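PDB 2ZAY: response regulator receiver protein from Desulfuromonas acetoxidans, which probably acts in two-component signalling, this piece of a longer protein being the CheY-like receiver domain expected to accept a phosphoryl group. Local coordinates for residues 10-15 with 51-56. Residues are numbered along the deposited sequence; the frame is centred on the assembly and turned at random.
Sequences RIMLVD and THPHLI
R10 presents one face of its guanidinium to CE1 of H54, which sits over it toward the rim, 3.4 Å from NH1, the two planes only 15° apart. The chain carries CD past the carbonyl oxygen of T51 (3.4 Å), and NH1 then donates to the carbonyl oxygen of H52 at 2.9 Å. H52, with positive phi just past the helix, offers that oxygen where the backbone turns, and arginine suits the place because it has both the length and a flat, donor-rich end. An alanine here would probably leave the H52 oxygen without this donor and CE1 of H54 without the guanidinium face against it. The main chain of R10 is held as well: H54 ND1 accepts its N-H in the ring plane at 2.9 Å, while H54 N donates to R10 O. Histidine suits because its ring nitrogen can accept. Parallel pairing then takes over, M12 N reaching L55 O at 3.1 Å. P53, rigid and apolar, sets its CB 3.9 Å from CB of M12, whose flexible chain runs on until CE meets T51 OG1, itself bonded to V47 O. On the other face I11 CD1 touches L55 CB, branched apolar chains suited to a buried face under helix 115-129, while M12 turns to helix 41-51. Strand 9-14 lies between 33-38 and 55-59 in the parallel sheet of the receiver fold, with helices on both faces.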
loop_
_atom_site.group_PDB
_atom_site.type_symbol
_atom_site.label_atom_id
_atom_site.label_comp_id
_atom_site.label_asym_id
_atom_site.label_seq_id
_atom_site.Cartn_x
_atom_site.Cartn_y
_atom_site.Cartn_z
ATOM N N ARG A 10 2.898 6.328 10.074
ATOM C CA ARG A 10 3.356 4.962 9.841
ATOM C C ARG A 10 2.766 4.521 8.514
ATOM O O ARG A 10 1.551 4.573 8.328
ATOM C CB ARG A 10 2.853 4.008 10.930
ATOM C CG ARG A 10 3.226 4.396 12.354
ATOM C CD ARG A 10 2.428 3.569 13.371
ATOM N NE ARG A 10 2.143 4.365 14.560
ATOM C CZ ARG A 10 0.930 4.737 14.947
ATOM N NH1 ARG A 10 -0.143 4.385 14.250
ATOM N NH2 ARG A 10 0.792 5.482 16.037
ATOM N N ILE A 11 3.622 4.081 7.601
ATOM C CA ILE A 11 3.165 3.633 6.294
ATOM C C ILE A 11 3.682 2.221 6.042
ATOM O O ILE A 11 4.890 2.009 6.035
ATOM C CB ILE A 11 3.708 4.558 5.173
ATOM C CG1 ILE A 11 3.331 6.015 5.455
ATOM C CG2 ILE A 11 3.161 4.114 3.819
ATOM C CD1 ILE A 11 1.850 6.321 5.320
ATOM N N MET A 12 2.789 1.254 5.855
ATOM C CA MET A 12 3.249 -0.104 5.572
ATOM C C MET A 12 3.288 -0.309 4.064
ATOM O O MET A 12 2.342 0.034 3.360
ATOM C CB MET A 12 2.334 -1.158 6.211
ATOM C CG MET A 12 2.716 -2.616 5.852
ATOM S SD MET A 12 1.720 -3.928 6.682
ATOM C CE MET A 12 2.155 -3.689 8.251
ATOM N N LEU A 13 4.396 -0.853 3.570
ATOM C CA LEU A 13 4.548 -1.121 2.141
ATOM C C LEU A 13 4.746 -2.627 1.938
ATOM O O LEU A 13 5.645 -3.215 2.532
ATOM C CB LEU A 13 5.759 -0.357 1.603
ATOM C CG LEU A 13 6.202 -0.607 0.165
ATOM C CD1 LEU A 13 5.085 -0.226 -0.790
ATOM C CD2 LEU A 13 7.460 0.216 -0.124
ATOM N N VAL A 14 3.908 -3.242 1.105
ATOM C CA VAL A 14 3.987 -4.681 0.832
ATOM C C VAL A 14 4.293 -4.888 -0.657
ATOM O O VAL A 14 3.507 -4.488 -1.518
ATOM C CB VAL A 14 2.640 -5.391 1.147
ATOM C CG1 VAL A 14 2.845 -6.901 1.161
ATOM C CG2 VAL A 14 2.078 -4.909 2.472
ATOM N N ASP A 15 5.427 -5.510 -0.965
ATOM C CA ASP A 15 5.805 -5.737 -2.363
ATOM C C ASP A 15 6.735 -6.945 -2.430
ATOM O O ASP A 15 7.543 -7.153 -1.522
ATOM C CB ASP A 15 6.522 -4.502 -2.922
ATOM C CG ASP A 15 6.591 -4.503 -4.445
ATOM O OD1 ASP A 15 5.644 -4.007 -5.086
ATOM O OD2 ASP A 15 7.586 -5.012 -5.001
ATOM N N THR A 51 1.101 -3.132 14.265
ATOM C CA THR A 51 1.788 -1.857 14.076
ATOM C C THR A 51 0.835 -0.722 13.733
ATOM O O THR A 51 1.220 0.445 13.752
ATOM C CB THR A 51 2.869 -1.936 12.976
ATOM O OG1 THR A 51 2.241 -2.054 11.695
ATOM C CG2 THR A 51 3.784 -3.138 13.206
ATOM N N HIS A 52 -0.406 -1.064 13.389
ATOM C CA HIS A 52 -1.413 -0.052 13.088
ATOM C C HIS A 52 -0.943 1.053 12.135
ATOM O O HIS A 52 -0.968 2.241 12.487
ATOM C CB HIS A 52 -1.876 0.593 14.399
ATOM C CG HIS A 52 -2.237 -0.398 15.459
ATOM N ND1 HIS A 52 -3.448 -1.055 15.486
ATOM C CD2 HIS A 52 -1.522 -0.886 16.500
ATOM C CE1 HIS A 52 -3.464 -1.906 16.497
ATOM N NE2 HIS A 52 -2.306 -1.823 17.128
ATOM N N PRO A 53 -0.510 0.692 10.916
ATOM C CA PRO A 53 -0.065 1.741 9.993
ATOM C C PRO A 53 -1.225 2.695 9.692
ATOM O O PRO A 53 -2.386 2.288 9.745
ATOM C CB PRO A 53 0.358 0.954 8.756
ATOM C CG PRO A 53 -0.565 -0.251 8.795
ATOM C CD PRO A 53 -0.504 -0.628 10.260
ATOM N N HIS A 54 -0.915 3.953 9.385
ATOM C CA HIS A 54 -1.963 4.923 9.061
ATOM C C HIS A 54 -2.469 4.675 7.645
ATOM O O HIS A 54 -3.599 5.022 7.299
ATOM C CB HIS A 54 -1.439 6.359 9.147
ATOM C CG HIS A 54 -1.101 6.803 10.534
ATOM N ND1 HIS A 54 0.165 6.683 11.066
ATOM C CD2 HIS A 54 -1.865 7.364 11.503
ATOM C CE1 HIS A 54 0.168 7.152 12.302
ATOM N NE2 HIS A 54 -1.052 7.572 12.591
ATOM N N LEU A 55 -1.611 4.085 6.822
ATOM C CA LEU A 55 -1.969 3.798 5.440
ATOM C C LEU A 55 -1.142 2.618 4.951
ATOM O O LEU A 55 -0.005 2.429 5.378
ATOM C CB LEU A 55 -1.727 5.037 4.570
ATOM C CG LEU A 55 -2.136 4.903 3.102
ATOM C CD1 LEU A 55 -2.554 6.260 2.553
ATOM C CD2 LEU A 55 -0.981 4.330 2.316
ATOM N N ILE A 56 -1.718 1.830 4.050
ATOM C CA ILE A 56 -1.039 0.652 3.530
ATOM C C ILE A 56 -0.911 0.737 2.024
ATOM O O ILE A 56 -1.841 1.153 1.331
ATOM C CB ILE A 56 -1.819 -0.633 3.918
ATOM C CG1 ILE A 56 -1.840 -0.769 5.446
ATOM C CG2 ILE A 56 -1.191 -1.862 3.259
ATOM C CD1 ILE A 56 -2.772 -1.842 5.959
#